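Local coordinates for protein hypoxanthine-guanine phosphoribosyltransferase (Thermus thermophilus, PDB 3ACD) that probably makes IMP and GMP by joining hypoxanthine or guanine to 5-phospho-alpha-D-ribose 1-diphosphate, a magnesium-dependent step of purine salvage, at residues Thr38-Cys43 and Leu91-Arg96. Numbering follows the deposited sequence.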
loop_
_atom_site.group_PDB
_atom_site.type_symbol
_atom_site.label_atom_id
_atom_site.label_comp_id
_atom_site.label_asym_id
_atom_site.label_seq_id
_atom_site.Cartn_x
_atom_site.Cartn_y
_atom_site.Cartn_z
ATOM N N THR A 38 17.284 -5.315 -11.274
ATOM C CA THR A 38 16.117 -4.440 -11.210
ATOM C C THR A 38 14.936 -5.354 -10.916
ATOM O O THR A 38 14.242 -5.815 -11.823
ATOM C CB THR A 38 15.880 -3.702 -12.547
ATOM O OG1 THR A 38 15.515 -4.643 -13.562
ATOM C CG2 THR A 38 17.138 -2.976 -12.978
ATOM N N PRO A 39 14.698 -5.635 -9.630
ATOM C CA PRO A 39 13.594 -6.513 -9.252
ATOM C C PRO A 39 12.210 -5.950 -9.522
ATOM O O PRO A 39 12.025 -4.742 -9.691
ATOM C CB PRO A 39 13.847 -6.755 -7.769
ATOM C CG PRO A 39 14.418 -5.459 -7.327
ATOM C CD PRO A 39 15.390 -5.118 -8.436
ATOM N N HIS A 40 11.249 -6.859 -9.576
ATOM C CA HIS A 40 9.854 -6.524 -9.791
ATOM C C HIS A 40 9.128 -7.087 -8.579
ATOM O O HIS A 40 9.021 -8.304 -8.427
ATOM C CB HIS A 40 9.346 -7.195 -11.068
ATOM C CG HIS A 40 7.905 -6.917 -11.363
ATOM N ND1 HIS A 40 7.414 -5.641 -11.534
ATOM C CD2 HIS A 40 6.852 -7.752 -11.527
ATOM C CE1 HIS A 40 6.120 -5.700 -11.790
ATOM N NE2 HIS A 40 5.754 -6.971 -11.790
ATOM N N LEU A 41 8.647 -6.207 -7.710
ATOM C CA LEU A 41 7.949 -6.644 -6.507
ATOM C C LEU A 41 6.440 -6.706 -6.703
ATOM O O LEU A 41 5.813 -5.735 -7.120
ATOM C CB LEU A 41 8.278 -5.718 -5.330
ATOM C CG LEU A 41 9.687 -5.808 -4.736
ATOM C CD1 LEU A 41 10.717 -5.395 -5.773
ATOM C CD2 LEU A 41 9.782 -4.908 -3.515
ATOM N N ILE A 42 5.862 -7.864 -6.402
ATOM C CA ILE A 42 4.426 -8.050 -6.543
ATOM C C ILE A 42 3.769 -8.135 -5.171
ATOM O O ILE A 42 3.982 -9.091 -4.424
ATOM C CB ILE A 42 4.114 -9.335 -7.327
ATOM C CG1 ILE A 42 4.765 -9.258 -8.712
ATOM C CG2 ILE A 42 2.601 -9.532 -7.426
ATOM C CD1 ILE A 42 4.536 -10.487 -9.569
ATOM N N CYS A 43 2.976 -7.120 -4.850
ATOM C CA CYS A 43 2.277 -7.054 -3.578
ATOM C C CYS A 43 0.969 -7.836 -3.619
ATOM O O CYS A 43 0.117 -7.596 -4.476
ATOM C CB CYS A 43 1.985 -5.596 -3.221
ATOM S SG CYS A 43 0.944 -5.390 -1.750
ATOM N N LEU A 91 1.910 -5.743 -15.396
ATOM C CA LEU A 91 3.246 -5.657 -15.973
ATOM C C LEU A 91 3.793 -7.050 -16.267
ATOM O O LEU A 91 3.467 -8.013 -15.579
ATOM C CB LEU A 91 4.194 -4.917 -15.024
ATOM C CG LEU A 91 4.040 -3.393 -14.924
ATOM C CD1 LEU A 91 2.646 -3.027 -14.442
ATOM C CD2 LEU A 91 5.089 -2.845 -13.975
ATOM N N PRO A 92 4.630 -7.173 -17.307
ATOM C CA PRO A 92 5.210 -8.468 -17.676
ATOM C C PRO A 92 6.155 -8.996 -16.604
ATOM O O PRO A 92 6.858 -8.221 -15.957
ATOM C CB PRO A 92 5.958 -8.158 -18.975
ATOM C CG PRO A 92 5.222 -6.972 -19.535
ATOM C CD PRO A 92 4.977 -6.141 -18.300
ATOM N N ILE A 93 6.163 -10.309 -16.401
ATOM C CA ILE A 93 7.080 -10.879 -15.423
ATOM C C ILE A 93 8.053 -11.834 -16.102
ATOM O O ILE A 93 9.008 -12.299 -15.483
ATOM C CB ILE A 93 6.351 -11.624 -14.287
ATOM C CG1 ILE A 93 5.648 -12.864 -14.829
ATOM C CG2 ILE A 93 5.365 -10.683 -13.599
ATOM C CD1 ILE A 93 5.124 -13.770 -13.729
ATOM N N HIS A 94 7.818 -12.128 -17.377
ATOM C CA HIS A 94 8.723 -13.022 -18.091
ATOM C C HIS A 94 10.109 -12.393 -18.132
ATOM O O HIS A 94 10.265 -11.224 -18.495
ATOM C CB HIS A 94 8.222 -13.288 -19.517
ATOM C CG HIS A 94 9.128 -14.175 -20.313
ATOM N ND1 HIS A 94 10.187 -13.689 -21.051
ATOM C CD2 HIS A 94 9.162 -15.521 -20.452
ATOM C CE1 HIS A 94 10.833 -14.697 -21.610
ATOM N NE2 HIS A 94 10.232 -15.821 -21.261
ATOM N N GLY A 95 11.112 -13.166 -17.731
ATOM C CA GLY A 95 12.474 -12.667 -17.739
ATOM C C GLY A 95 12.810 -11.689 -16.627
ATOM O O GLY A 95 13.913 -11.154 -16.599
ATOM N N ARG A 96 11.872 -11.445 -15.713
ATOM C CA ARG A 96 12.125 -10.521 -14.606
ATOM C C ARG A 96 12.513 -11.282 -13.342
ATOM O O ARG A 96 12.166 -12.455 -13.175
ATOM C CB ARG A 96 10.877 -9.676 -14.277
ATOM C CG ARG A 96 10.403 -8.684 -15.347
ATOM C CD ARG A 96 11.451 -7.627 -15.677
ATOM N NE ARG A 96 11.843 -6.808 -14.528
ATOM C CZ ARG A 96 11.113 -5.823 -14.008
ATOM N NH1 ARG A 96 9.928 -5.513 -14.525
ATOM N NH2 ARG A 96 11.578 -5.137 -12.970
HETATM O O HOH W 1 14.186 -7.951 -13.488
HETATM O O HOH W 2 3.412 -8.011 -12.849
#
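R96 reaches from the 91-96 loop to T38, where its NH2 donates a straight hydrogen bond to the carbonyl O of T38 (3.0 Å, N-H...O 180°). The oxygen lies in the guanidinium plane, while NH2 stands above the carbonyl plane. Water 1 doubles this link, accepting from R96 NE and donating to T38 O (2.7 Å), so this one carbonyl oxygen accepts two hydrogen bonds. Arginine suits the place because its NE serves the water while NH2 serves both T38 O and T64 OG1, the hydroxyl that H40 ND1 uses too.

A second water bridge joins H40 NE2 (2.8 Å) to the carbonyl O of L91, the water lying in the plane of the ring. Histidine fits because it offers ring nitrogens to both T64 and the water; with both engaged, the imidazole is fixed in rotation.

Van der Waals contacts fill in between. CB of H40 sits over one face of the guanidinium, 3.6 Å from R96 NH2. CG of H40 lies anti to its backbone N (chi1 179°); H40 CE1 is 3.7 Å from L91 CD2, and H40 CD2 is 3.9 Å from I93 CG2. Beta-branched I93 suits its place because the same CG2 methyl makes an apolar contact with I42 CD1. An alanine in place of R96 would probably leave T38 O without its direct donor and uncover CB of H40.

I93 to R96 form a type II turn, closed by R96 N to I93 O, with G95 at the positive phi that favours glycine. The turn leads into strand 97-102, which lies beside 40-45 in the parallel, Rossmann-like sheet of the type I phosphoribosyltransferase fold.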